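Local coordinates for transcriptional regulator (Streptococcus dysgalactiae, PDB 4YV9), which probably senses SHP peptide pheromones in quorum sensing and regulates transcription by binding DNA, and is captured here with a cyclic peptide inhibitor, at residues E125-L130 and R153-N158; T159-T164 and H205-K210; K165-S170 and T185-N190; N190-S195 and L228-Y233. All coordinates share one frame; numbering follows the deposited sequence.

Interaction 1. Residues E125-L130 and R153-N158; sequences EEVTRL and RFINYN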
loop_
_atom_site.group_PDB
_atom_site.type_symbol
_atom_site.label_atom_id
_atom_site.label_comp_id
_atom_site.label_asym_id
_atom_site.label_seq_id
_atom_site.Cartn_x
_atom_site.Cartn_y
_atom_site.Cartn_z
ATOM N N GLU B 125 20.798 -6.110 27.118
ATOM C CA GLU B 125 21.731 -6.718 26.181
ATOM C C GLU B 125 21.025 -7.219 24.917
ATOM O O GLU B 125 21.566 -7.087 23.818
ATOM C CB GLU B 125 22.514 -7.854 26.843
ATOM C CG GLU B 125 23.503 -8.518 25.889
ATOM C CD GLU B 125 24.663 -9.192 26.603
ATOM O OE1 GLU B 125 24.437 -9.815 27.662
ATOM O OE2 GLU B 125 25.808 -9.085 26.104
ATOM N N GLU B 126 19.825 -7.784 25.066
ATOM C CA GLU B 126 19.037 -8.233 23.913
ATOM C C GLU B 126 18.689 -7.068 23.007
ATOM O O GLU B 126 18.817 -7.155 21.787
ATOM C CB GLU B 126 17.743 -8.934 24.366
ATOM C CG GLU B 126 17.931 -10.379 24.782
ATOM C CD GLU B 126 16.704 -10.968 25.474
ATOM O OE1 GLU B 126 16.041 -10.241 26.243
ATOM O OE2 GLU B 126 16.411 -12.161 25.250
ATOM N N VAL B 127 18.225 -5.982 23.618
ATOM C CA VAL B 127 17.823 -4.793 22.886
ATOM C C VAL B 127 19.027 -4.237 22.125
ATOM O O VAL B 127 18.929 -3.884 20.946
ATOM C CB VAL B 127 17.253 -3.711 23.842
ATOM C CG1 VAL B 127 17.012 -2.413 23.097
ATOM C CG2 VAL B 127 15.965 -4.203 24.494
ATOM N N THR B 128 20.162 -4.193 22.810
ATOM C CA THR B 128 21.396 -3.694 22.222
ATOM C C THR B 128 21.850 -4.528 21.020
ATOM O O THR B 128 22.322 -3.970 20.035
ATOM C CB THR B 128 22.511 -3.635 23.278
ATOM O OG1 THR B 128 22.152 -2.664 24.272
ATOM C CG2 THR B 128 23.839 -3.237 22.645
ATOM N N ARG B 129 21.694 -5.851 21.077
ATOM C CA ARG B 129 22.010 -6.673 19.905
ATOM C C ARG B 129 21.106 -6.296 18.743
ATOM O O ARG B 129 21.538 -6.268 17.586
ATOM C CB ARG B 129 21.875 -8.171 20.203
ATOM C CG ARG B 129 22.974 -8.725 21.102
ATOM C CD ARG B 129 23.033 -10.242 21.054
ATOM N NE ARG B 129 21.803 -10.879 21.509
ATOM C CZ ARG B 129 21.549 -11.189 22.776
ATOM N NH1 ARG B 129 22.438 -10.915 23.721
ATOM N NH2 ARG B 129 20.406 -11.781 23.102
ATOM N N LEU B 130 19.853 -5.991 19.050
ATOM C CA LEU B 130 18.902 -5.604 18.019
ATOM C C LEU B 130 19.225 -4.228 17.437
ATOM O O LEU B 130 19.182 -4.053 16.227
ATOM C CB LEU B 130 17.469 -5.612 18.565
ATOM C CG LEU B 130 16.428 -5.139 17.551
ATOM C CD1 LEU B 130 16.325 -6.123 16.410
ATOM C CD2 LEU B 130 15.073 -4.926 18.184
ATOM N N ARG B 153 9.734 0.752 22.867
ATOM C CA ARG B 153 9.572 1.086 24.283
ATOM C C ARG B 153 10.787 0.701 25.121
ATOM O O ARG B 153 10.913 1.123 26.270
ATOM C CB ARG B 153 8.323 0.421 24.850
ATOM C CG ARG B 153 7.090 1.314 24.842
ATOM C CD ARG B 153 5.918 0.522 25.351
ATOM N NE ARG B 153 5.944 -0.781 24.699
ATOM C CZ ARG B 153 5.756 -1.941 25.316
ATOM N NH1 ARG B 153 5.516 -1.979 26.632
ATOM N NH2 ARG B 153 5.820 -3.065 24.603
ATOM N N PHE B 154 11.680 -0.104 24.556
ATOM C CA PHE B 154 12.829 -0.565 25.320
ATOM C C PHE B 154 14.152 -0.020 24.795
ATOM O O PHE B 154 15.212 -0.415 25.268
ATOM C CB PHE B 154 12.838 -2.087 25.347
ATOM C CG PHE B 154 11.622 -2.668 26.009
ATOM C CD1 PHE B 154 11.568 -2.791 27.391
ATOM C CD2 PHE B 154 10.522 -3.053 25.257
ATOM C CE1 PHE B 154 10.444 -3.311 28.011
ATOM C CE2 PHE B 154 9.396 -3.574 25.866
ATOM C CZ PHE B 154 9.357 -3.705 27.248
ATOM N N ILE B 155 14.078 0.896 23.829
ATOM C CA ILE B 155 15.253 1.590 23.305
ATOM C C ILE B 155 15.392 2.979 23.941
ATOM O O ILE B 155 14.411 3.723 24.028
ATOM C CB ILE B 155 15.170 1.717 21.764
ATOM C CG1 ILE B 155 14.906 0.342 21.149
ATOM C CG2 ILE B 155 16.437 2.364 21.205
ATOM C CD1 ILE B 155 14.582 0.332 19.652
ATOM N N ASN B 156 16.593 3.335 24.402
ATOM C CA ASN B 156 16.765 4.642 25.028
ATOM C C ASN B 156 16.473 5.714 23.990
ATOM O O ASN B 156 16.723 5.502 22.797
ATOM C CB ASN B 156 18.168 4.801 25.628
ATOM C CG ASN B 156 19.261 4.807 24.579
ATOM O OD1 ASN B 156 19.623 3.760 24.040
ATOM N ND2 ASN B 156 19.804 5.988 24.293
ATOM N N TYR B 157 15.907 6.839 24.429
ATOM C CA TYR B 157 15.376 7.827 23.490
ATOM C C TYR B 157 16.388 8.260 22.427
ATOM O O TYR B 157 16.043 8.397 21.250
ATOM C CB TYR B 157 14.871 9.084 24.212
ATOM C CG TYR B 157 14.665 10.219 23.231
ATOM C CD1 TYR B 157 13.560 10.231 22.384
ATOM C CD2 TYR B 157 15.599 11.244 23.108
ATOM C CE1 TYR B 157 13.375 11.245 21.463
ATOM C CE2 TYR B 157 15.423 12.261 22.186
ATOM C CZ TYR B 157 14.309 12.254 21.365
ATOM O OH TYR B 157 14.125 13.259 20.445
ATOM N N ASN B 158 17.629 8.502 22.833
ATOM C CA ASN B 158 18.598 9.004 21.873
ATOM C C ASN B 158 18.967 7.973 20.822
ATOM O O ASN B 158 19.236 8.333 19.679
ATOM C CB ASN B 158 19.856 9.511 22.574
ATOM C CG ASN B 158 19.899 11.025 22.648
ATOM O OD1 ASN B 158 20.130 11.699 21.639
ATOM N ND2 ASN B 158 19.667 11.570 23.838
#

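Interaction 2. Residues T159-T164 and H205-K210; sequences TLFLLT and HYLIEK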
loop_
_atom_site.group_PDB
_atom_site.type_symbol
_atom_site.label_atom_id
_atom_site.label_comp_id
_atom_site.label_asym_id
_atom_site.label_seq_id
_atom_site.Cartn_x
_atom_site.Cartn_y
_atom_site.Cartn_z
ATOM N N THR B 159 18.981 6.697 21.194
ATOM C CA THR B 159 19.259 5.646 20.229
ATOM C C THR B 159 18.053 5.491 19.316
ATOM O O THR B 159 18.196 5.291 18.106
ATOM C CB THR B 159 19.587 4.304 20.910
ATOM O OG1 THR B 159 20.792 4.441 21.673
ATOM C CG2 THR B 159 19.769 3.192 19.874
ATOM N N LEU B 160 16.865 5.602 19.901
ATOM C CA LEU B 160 15.625 5.541 19.135
ATOM C C LEU B 160 15.593 6.648 18.091
ATOM O O LEU B 160 15.260 6.410 16.930
ATOM C CB LEU B 160 14.412 5.654 20.062
ATOM C CG LEU B 160 13.022 5.624 19.419
ATOM C CD1 LEU B 160 12.812 4.349 18.645
ATOM C CD2 LEU B 160 11.946 5.772 20.487
ATOM N N PHE B 161 15.954 7.861 18.505
ATOM C CA PHE B 161 15.970 8.991 17.578
ATOM C C PHE B 161 16.959 8.766 16.436
ATOM O O PHE B 161 16.654 9.041 15.276
ATOM C CB PHE B 161 16.311 10.288 18.301
ATOM C CG PHE B 161 16.497 11.456 17.377
ATOM C CD1 PHE B 161 15.412 12.010 16.714
ATOM C CD2 PHE B 161 17.755 11.993 17.160
ATOM C CE1 PHE B 161 15.578 13.079 15.852
ATOM C CE2 PHE B 161 17.927 13.066 16.306
ATOM C CZ PHE B 161 16.839 13.610 15.650
ATOM N N LEU B 162 18.145 8.277 16.777
ATOM C CA LEU B 162 19.184 8.017 15.787
ATOM C C LEU B 162 18.776 6.884 14.845
ATOM O O LEU B 162 19.064 6.934 13.650
ATOM C CB LEU B 162 20.513 7.691 16.473
ATOM C CG LEU B 162 21.174 8.866 17.191
ATOM C CD1 LEU B 162 22.522 8.467 17.786
ATOM C CD2 LEU B 162 21.316 10.054 16.244
ATOM N N LEU B 163 18.093 5.880 15.387
ATOM C CA LEU B 163 17.593 4.770 14.587
ATOM C C LEU B 163 16.505 5.244 13.644
ATOM O O LEU B 163 16.416 4.784 12.505
ATOM C CB LEU B 163 17.057 3.642 15.476
ATOM C CG LEU B 163 18.105 2.724 16.109
ATOM C CD1 LEU B 163 17.454 1.746 17.098
ATOM C CD2 LEU B 163 18.883 1.976 15.028
ATOM N N THR B 164 15.683 6.168 14.122
ATOM C CA THR B 164 14.608 6.712 13.306
ATOM C C THR B 164 15.188 7.477 12.112
ATOM O O THR B 164 14.704 7.320 10.984
ATOM C CB THR B 164 13.679 7.629 14.131
ATOM O OG1 THR B 164 13.138 6.893 15.238
ATOM C CG2 THR B 164 12.530 8.140 13.265
ATOM N N HIS B 205 11.706 19.431 15.529
ATOM C CA HIS B 205 11.779 20.231 14.311
ATOM C C HIS B 205 12.257 19.407 13.117
ATOM O O HIS B 205 11.632 19.437 12.058
ATOM C CB HIS B 205 12.697 21.435 14.507
ATOM C CG HIS B 205 12.782 22.317 13.305
ATOM N ND1 HIS B 205 13.708 22.124 12.304
ATOM C CD2 HIS B 205 12.034 23.382 12.925
ATOM C CE1 HIS B 205 13.540 23.038 11.365
ATOM N NE2 HIS B 205 12.531 23.815 11.723
ATOM N N TYR B 206 13.360 18.682 13.290
ATOM C CA TYR B 206 13.819 17.733 12.272
ATOM C C TYR B 206 12.704 16.785 11.813
ATOM O O TYR B 206 12.490 16.612 10.619
ATOM C CB TYR B 206 15.016 16.919 12.794
ATOM C CG TYR B 206 15.439 15.764 11.886
ATOM C CD1 TYR B 206 14.823 14.518 11.976
ATOM C CD2 TYR B 206 16.456 15.922 10.950
ATOM C CE1 TYR B 206 15.197 13.466 11.153
ATOM C CE2 TYR B 206 16.845 14.873 10.121
ATOM C CZ TYR B 206 16.208 13.646 10.230
ATOM O OH TYR B 206 16.569 12.592 9.418
ATOM N N LEU B 207 11.997 16.169 12.765
ATOM C CA LEU B 207 11.008 15.146 12.447
ATOM C C LEU B 207 9.797 15.703 11.710
ATOM O O LEU B 207 9.243 15.057 10.824
ATOM C CB LEU B 207 10.544 14.437 13.726
ATOM C CG LEU B 207 11.560 13.450 14.284
ATOM C CD1 LEU B 207 11.209 13.034 15.711
ATOM C CD2 LEU B 207 11.658 12.243 13.366
ATOM N N ILE B 208 9.393 16.902 12.100
ATOM C CA ILE B 208 8.292 17.607 11.466
ATOM C C ILE B 208 8.593 17.863 9.989
ATOM O O ILE B 208 7.759 17.613 9.117
ATOM C CB ILE B 208 8.027 18.941 12.202
ATOM C CG1 ILE B 208 7.298 18.665 13.518
ATOM C CG2 ILE B 208 7.244 19.907 11.331
ATOM C CD1 ILE B 208 7.476 19.786 14.551
ATOM N N GLU B 209 9.799 18.344 9.715
ATOM C CA GLU B 209 10.236 18.556 8.334
ATOM C C GLU B 209 10.238 17.240 7.529
ATOM O O GLU B 209 9.735 17.202 6.409
ATOM C CB GLU B 209 11.619 19.211 8.320
ATOM C CG GLU B 209 12.181 19.463 6.940
ATOM C CD GLU B 209 12.997 18.292 6.417
ATOM O OE1 GLU B 209 13.363 17.411 7.224
ATOM O OE2 GLU B 209 13.261 18.259 5.202
ATOM N N LYS B 210 10.788 16.169 8.105
ATOM C CA LYS B 210 10.780 14.853 7.455
ATOM C C LYS B 210 9.361 14.339 7.214
ATOM O O LYS B 210 9.054 13.842 6.137
ATOM C CB LYS B 210 11.543 13.817 8.284
ATOM C CG LYS B 210 12.990 14.163 8.573
ATOM C CD LYS B 210 13.809 14.328 7.295
ATOM C CE LYS B 210 13.921 13.048 6.503
ATOM N NZ LYS B 210 14.774 13.287 5.272
#

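Interaction 3. Residues K165-S170 and T185-N190; sequences KEMVTS and TQLSIN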
loop_
_atom_site.group_PDB
_atom_site.type_symbol
_atom_site.label_atom_id
_atom_site.label_comp_id
_atom_site.label_asym_id
_atom_site.label_seq_id
_atom_site.Cartn_x
_atom_site.Cartn_y
_atom_site.Cartn_z
ATOM N N LYS B 165 16.226 8.282 12.361
ATOM C CA LYS B 165 16.928 9.012 11.299
ATOM C C LYS B 165 17.471 8.051 10.240
ATOM O O LYS B 165 17.363 8.313 9.046
ATOM C CB LYS B 165 18.086 9.855 11.860
ATOM C CG LYS B 165 17.672 11.170 12.508
ATOM C CD LYS B 165 18.884 12.016 12.919
ATOM C CE LYS B 165 19.633 12.536 11.709
ATOM N NZ LYS B 165 20.800 13.387 12.084
ATOM N N GLU B 166 18.069 6.951 10.686
ATOM C CA GLU B 166 18.562 5.938 9.762
ATOM C C GLU B 166 17.429 5.396 8.905
ATOM O O GLU B 166 17.553 5.325 7.683
ATOM C CB GLU B 166 19.248 4.801 10.521
ATOM C CG GLU B 166 20.600 5.184 11.092
ATOM C CD GLU B 166 21.469 5.907 10.082
ATOM O OE1 GLU B 166 21.820 5.308 9.043
ATOM O OE2 GLU B 166 21.789 7.088 10.325
HETATM N N MSE B 167 16.313 5.055 9.542
HETATM C CA MSE B 167 15.183 4.441 8.848
HETATM C C MSE B 167 14.533 5.350 7.807
HETATM O O MSE B 167 14.257 4.912 6.688
HETATM C CB MSE B 167 14.123 4.002 9.854
HETATM C CG MSE B 167 12.811 3.584 9.216
HETATM SE SE MSE B 167 11.449 3.334 10.620
HETATM C CE MSE B 167 11.293 5.194 11.192
ATOM N N VAL B 168 14.299 6.613 8.169
ATOM C CA VAL B 168 13.648 7.540 7.243
ATOM C C VAL B 168 14.514 7.869 6.026
ATOM O O VAL B 168 13.993 8.233 4.972
ATOM C CB VAL B 168 13.251 8.864 7.935
ATOM C CG1 VAL B 168 12.147 8.635 8.898
ATOM C CG2 VAL B 168 14.437 9.490 8.638
ATOM N N THR B 169 15.827 7.728 6.162
ATOM C CA THR B 169 16.720 8.054 5.058
ATOM C C THR B 169 17.169 6.820 4.265
ATOM O O THR B 169 17.794 6.949 3.203
ATOM C CB THR B 169 17.967 8.829 5.559
ATOM O OG1 THR B 169 18.680 8.041 6.520
ATOM C CG2 THR B 169 17.551 10.144 6.211
ATOM N N SER B 170 16.802 5.636 4.739
ATOM C CA SER B 170 17.278 4.400 4.134
ATOM C C SER B 170 16.209 3.335 3.902
ATOM O O SER B 170 16.535 2.159 3.827
ATOM C CB SER B 170 18.376 3.793 5.011
ATOM O OG SER B 170 19.278 4.789 5.459
ATOM N N THR B 185 6.372 6.514 8.002
ATOM C CA THR B 185 5.713 7.762 8.373
ATOM C C THR B 185 5.099 7.636 9.770
ATOM O O THR B 185 5.271 8.511 10.620
ATOM C CB THR B 185 4.642 8.155 7.337
ATOM O OG1 THR B 185 5.258 8.252 6.037
ATOM C CG2 THR B 185 4.022 9.488 7.702
ATOM N N GLN B 186 4.417 6.522 10.016
ATOM C CA GLN B 186 3.816 6.278 11.320
ATOM C C GLN B 186 4.858 6.242 12.437
ATOM O O GLN B 186 4.658 6.849 13.489
ATOM C CB GLN B 186 3.007 4.981 11.283
ATOM C CG GLN B 186 1.727 5.123 10.456
ATOM C CD GLN B 186 1.087 3.784 10.062
ATOM O OE1 GLN B 186 1.696 2.717 10.192
ATOM N NE2 GLN B 186 -0.139 3.849 9.550
ATOM N N LEU B 187 5.978 5.557 12.213
ATOM C CA LEU B 187 7.011 5.475 13.248
ATOM C C LEU B 187 7.738 6.806 13.459
ATOM O O LEU B 187 8.236 7.075 14.554
ATOM C CB LEU B 187 8.026 4.382 12.907
ATOM C CG LEU B 187 7.540 2.930 13.003
ATOM C CD1 LEU B 187 8.746 2.012 13.029
ATOM C CD2 LEU B 187 6.659 2.695 14.237
ATOM N N SER B 188 7.818 7.630 12.415
ATOM C CA SER B 188 8.427 8.950 12.553
ATOM C C SER B 188 7.546 9.818 13.439
ATOM O O SER B 188 8.044 10.525 14.319
ATOM C CB SER B 188 8.638 9.624 11.190
ATOM O OG SER B 188 9.517 8.864 10.377
ATOM N N ILE B 189 6.241 9.765 13.200
ATOM C CA ILE B 189 5.289 10.477 14.046
ATOM C C ILE B 189 5.379 9.994 15.503
ATOM O O ILE B 189 5.353 10.806 16.431
ATOM C CB ILE B 189 3.848 10.323 13.512
ATOM C CG1 ILE B 189 3.721 11.041 12.158
ATOM C CG2 ILE B 189 2.830 10.878 14.523
ATOM C CD1 ILE B 189 2.416 10.803 11.442
ATOM N N ASN B 190 5.509 8.682 15.693
ATOM C CA ASN B 190 5.691 8.089 17.022
ATOM C C ASN B 190 6.919 8.676 17.721
ATOM O O ASN B 190 6.883 8.992 18.904
ATOM C CB ASN B 190 5.813 6.559 16.918
ATOM C CG ASN B 190 5.836 5.868 18.287
ATOM O OD1 ASN B 190 4.857 5.903 19.028
ATOM N ND2 ASN B 190 6.950 5.216 18.609
#

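Interaction 4. Residues N190-S195 and L228-Y233; sequences NCLIIS and LYVHGY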
loop_
_atom_site.group_PDB
_atom_site.type_symbol
_atom_site.label_atom_id
_atom_site.label_comp_id
_atom_site.label_asym_id
_atom_site.label_seq_id
_atom_site.Cartn_x
_atom_site.Cartn_y
_atom_site.Cartn_z
ATOM N N ASN B 190 5.509 8.682 15.693
ATOM C CA ASN B 190 5.691 8.089 17.022
ATOM C C ASN B 190 6.919 8.676 17.721
ATOM O O ASN B 190 6.883 8.992 18.904
ATOM C CB ASN B 190 5.813 6.559 16.918
ATOM C CG ASN B 190 5.836 5.868 18.287
ATOM O OD1 ASN B 190 4.857 5.903 19.028
ATOM N ND2 ASN B 190 6.950 5.216 18.609
ATOM N N CYS B 191 8.008 8.841 16.980
ATOM C CA CYS B 191 9.202 9.423 17.575
ATOM C C CYS B 191 8.983 10.898 17.892
ATOM O O CYS B 191 9.448 11.389 18.921
ATOM C CB CYS B 191 10.417 9.264 16.657
ATOM S SG CYS B 191 11.985 9.547 17.518
ATOM N N LEU B 192 8.285 11.596 17.000
ATOM C CA LEU B 192 7.976 13.008 17.197
ATOM C C LEU B 192 7.184 13.219 18.487
ATOM O O LEU B 192 7.424 14.165 19.230
ATOM C CB LEU B 192 7.200 13.561 15.997
ATOM C CG LEU B 192 6.627 14.977 16.135
ATOM C CD1 LEU B 192 7.713 15.995 16.502
ATOM C CD2 LEU B 192 5.896 15.412 14.874
ATOM N N ILE B 193 6.247 12.319 18.752
ATOM C CA ILE B 193 5.468 12.369 19.996
ATOM C C ILE B 193 6.371 12.326 21.239
ATOM O O ILE B 193 6.206 13.127 22.169
ATOM C CB ILE B 193 4.435 11.215 20.037
ATOM C CG1 ILE B 193 3.234 11.576 19.169
ATOM C CG2 ILE B 193 3.980 10.923 21.462
ATOM C CD1 ILE B 193 2.374 10.382 18.773
ATOM N N ILE B 194 7.337 11.411 21.235
ATOM C CA ILE B 194 8.275 11.264 22.345
ATOM C C ILE B 194 9.192 12.477 22.463
ATOM O O ILE B 194 9.488 12.947 23.563
ATOM C CB ILE B 194 9.124 9.989 22.178
ATOM C CG1 ILE B 194 8.216 8.764 22.094
ATOM C CG2 ILE B 194 10.106 9.841 23.322
ATOM C CD1 ILE B 194 8.957 7.460 21.917
ATOM N N SER B 195 9.624 12.990 21.318
ATOM C CA SER B 195 10.517 14.136 21.275
ATOM C C SER B 195 9.857 15.370 21.860
ATOM O O SER B 195 10.496 16.155 22.564
ATOM C CB SER B 195 10.956 14.412 19.836
ATOM O OG SER B 195 11.828 13.391 19.394
ATOM N N LEU B 228 -1.612 16.335 12.298
ATOM C CA LEU B 228 -2.285 17.596 12.632
ATOM C C LEU B 228 -2.327 17.761 14.151
ATOM O O LEU B 228 -2.080 18.838 14.679
ATOM C CB LEU B 228 -3.707 17.627 12.061
ATOM C CG LEU B 228 -4.563 18.849 12.379
ATOM C CD1 LEU B 228 -3.897 20.112 11.871
ATOM C CD2 LEU B 228 -5.923 18.664 11.732
ATOM N N TYR B 229 -2.613 16.667 14.847
ATOM C CA TYR B 229 -2.760 16.728 16.297
ATOM C C TYR B 229 -1.407 16.940 16.963
ATOM O O TYR B 229 -1.251 17.814 17.791
ATOM C CB TYR B 229 -3.412 15.456 16.839
ATOM C CG TYR B 229 -3.684 15.543 18.326
ATOM C CD1 TYR B 229 -2.689 15.238 19.254
ATOM C CD2 TYR B 229 -4.927 15.930 18.802
ATOM C CE1 TYR B 229 -2.925 15.312 20.607
ATOM C CE2 TYR B 229 -5.170 16.002 20.156
ATOM C CZ TYR B 229 -4.162 15.696 21.052
ATOM O OH TYR B 229 -4.397 15.776 22.398
ATOM N N VAL B 230 -0.432 16.137 16.554
ATOM C CA VAL B 230 0.859 16.057 17.218
ATOM C C VAL B 230 1.665 17.328 17.002
ATOM O O VAL B 230 2.303 17.851 17.922
ATOM C CB VAL B 230 1.646 14.830 16.692
ATOM C CG1 VAL B 230 3.099 14.879 17.149
ATOM C CG2 VAL B 230 0.958 13.530 17.137
ATOM N N HIS B 231 1.625 17.826 15.772
ATOM C CA HIS B 231 2.282 19.079 15.436
ATOM C C HIS B 231 1.622 20.239 16.191
ATOM O O HIS B 231 2.300 21.142 16.674
ATOM C CB HIS B 231 2.237 19.302 13.922
ATOM C CG HIS B 231 3.056 20.462 13.455
ATOM N ND1 HIS B 231 2.830 21.096 12.253
ATOM C CD2 HIS B 231 4.104 21.102 14.025
ATOM C CE1 HIS B 231 3.697 22.083 12.107
ATOM N NE2 HIS B 231 4.484 22.105 13.168
ATOM N N GLY B 232 0.296 20.200 16.305
ATOM C CA GLY B 232 -0.417 21.197 17.085
ATOM C C GLY B 232 0.067 21.154 18.520
ATOM O O GLY B 232 0.242 22.190 19.169
ATOM N N TYR B 233 0.303 19.937 19.003
ATOM C CA TYR B 233 0.807 19.710 20.357
ATOM C C TYR B 233 2.205 20.310 20.517
ATOM O O TYR B 233 2.515 20.941 21.534
ATOM C CB TYR B 233 0.800 18.207 20.657
ATOM C CG TYR B 233 1.400 17.779 21.981
ATOM C CD1 TYR B 233 1.077 18.426 23.168
ATOM C CD2 TYR B 233 2.267 16.691 22.040
ATOM C CE1 TYR B 233 1.620 18.014 24.377
ATOM C CE2 TYR B 233 2.808 16.270 23.238
ATOM C CZ TYR B 233 2.488 16.935 24.400
ATOM O OH TYR B 233 3.039 16.512 25.585
#

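Interaction 1. Residues E125-L130 and R153-N158
V127, on helix 124-136, makes the apolar part of this contact by dividing its two methyls between F154 and I155 in the turn that leads into helix 157-169. CG2 of V127 rests on CB of F154 at 3.9 Å, while CG1 of V127 meets CG1 of I155 at 4.0 Å. A chi1 of 172° sets this valine's CG1 opposite the backbone N and brings both methyls forward. The valine and phenylalanine side chains cross at about a right angle, and V127 touches the benzylic carbon instead of the ring. The ring leads away to A111 of helix 103-113 and to the loop residues S114, E121 and P122. I155 also touches L148, L160 and L163.

The contact lies in the all-helical C-terminal domain of this Rgg protein, a member of the TPR clan, and joins helix 124-136 to the turn between helices 142-151 and 157-169. Here N156 takes the N-cap position of helix 157-169.

No hydrogen bond spans the two segments. The shortest approach is a van der Waals one, CG1 of V127 lying 3.5 Å from the carbonyl O of F154. Salt bridges flank the contact, E126 with K110 and R129 with D103. CE2 of F154 lies 3.8 Å above one face of the R153 guanidinium, toward its rim.

Interaction 2. Residues T159-T164 and H205-K210
F161 turns the edge of its ring toward the face of Y206 in an offset edge-to-face pair, with ring centroids 5.9 Å apart and planes at 76°. The leading atom is CE1 of F161, which lies 4.2 Å from CD1 of Y206. The same atom also reaches CG of L207 at 4.3 Å, so that the leucine sits at the ring edge, close to its plane. Further along the helix, CG2 of T164 meets CD2 of L207 at 4.2 Å, the two side chains crossing at about a right angle.

The next shell explains how these groups are placed. With chi1 at -58°, OG1 of T164 lies beside its own backbone N and turns back to the helix, while CG2, opposite that N, is left to meet L207. OG1 of T164 donates to the carbonyl O of L160 at 2.8 Å. That oxygen also accepts from the backbone N of T164, and the two donors come from opposite faces of the carbonyl plane. On the other helix, CG of K210 lies 3.4 Å above the plane of the Y206 ring, displaced toward the ring's rim. H203 stacks on F161, while C191 and S195 of helix 179-197 pack on T164 and L207.

The two local axes approach no closer than 12.2 Å and run at 27° to each other. Near-parallel alignment of helices 157-169 and 201-215, with the intervening helix 179-197 packed on both, is consistent with the alternation of TPR-like helical repeat domains.

Interaction 3. Residues K165-S170 and T185-N190
V168 and S188 mark the nearest backbone approach, 7.6 Å between their CA atoms, where helix segments 165-169 and 185-190 run antiparallel at 153° with axes 10.3 Å apart. M167, present as selenomethionine, makes the main apolar contact. Its chain extends from the backbone and then bends at the last torsion (chi3 67°), which turns the terminal methyl in against CB of L187. SE of M167 lies 3.9 Å from CD1 of L187, and CE of M167 lies 3.8 Å from CB of L187, the two side chains crossing at about a right angle. V184 and W140 also touch the selenomethionine.

Next to this pair, CG1 of V168 faces OG of S188 at 3.0 Å, a separation short enough for carbon and oxygen that its exact value is doubtful. The serine hydroxyl spends its hydrogen bond within its own helix, on the carbonyl O of V184. On the other segment, OG of S170 donates to the carbonyl O of E166 at 2.9 Å, tilted 19° from the carbonyl plane, while the S170 backbone is hydrogen-bonded to W140.

L187 also packs on the bound peptide, as do Q186, I189 and N190, so helix 179-197 lies between helix 157-169 and the ligand. With the S188 hydroxyl bonded locally and no hydrogen bond between the segments, cohesion across this antiparallel pair rests on dispersion and close fit.

Interaction 4. Residues N190-S195 and L228-Y233
V230 is turned with CG1 opposite its backbone N (chi1 168°), so that both methyls face helix 179-197, CG1 mainly for L192 and CG2 for I193. In I193 a chi1 of -79° puts CG1 beside the backbone N and sends the longer branch to V230.

CG1 of V230 sits 3.6 Å from CD2 of L192 and 3.7 Å from CG of the same leucine, the two chains sliding past each other in opposite directions. CG2 of V230 meets CG1 of I193 at 3.6 Å and CD1 of I193 at 3.8 Å, here with the chains crossed at about a right angle. The valine thus wedges against two consecutive residues, and the CA atoms of I193 and V230 come within 6.5 Å. Every one of these touches is apolar.

Behind L192 stand S204 and I211 of helix 201-215. Y229 turns to the C-terminal helix 260-273, meeting Y266 and H269 edge-to-face. Y233 instead reaches back across to helix 179-197 through its hydroxyl bond to D197, with H269 edge-to-face to its ring. I193 also packs on the bound peptide, as does N190.

Helices 179-197 and 221-236 are separated in sequence by helix 201-215 and head in broadly the same direction, a layering consistent with a TPR-like superhelix, in which helix 179-197 contributes N190 and I193 to the peptide site.

The four contacts form a continuous path through the helical C-terminal domain. Interactions 1, 2 and 3 all involve helix 157-169 or the turn that begins it, and interactions 3 and 4 share helix 179-197 and the residue N190. Centres of interactions 2 and 3 lie about 7 Å apart, those of 2 and 4 about 11 Å, and those of 1 and 4 about 22 Å. Interaction 1 closes before the others open, interaction 3 falls between the segments of interaction 2, and interactions 2 and 4 alternate. Y157 and S195 probably hydrogen-bond between interactions 1 and 4. Packing thus runs from helix 124-136 to helix 221-236 beside the peptide site.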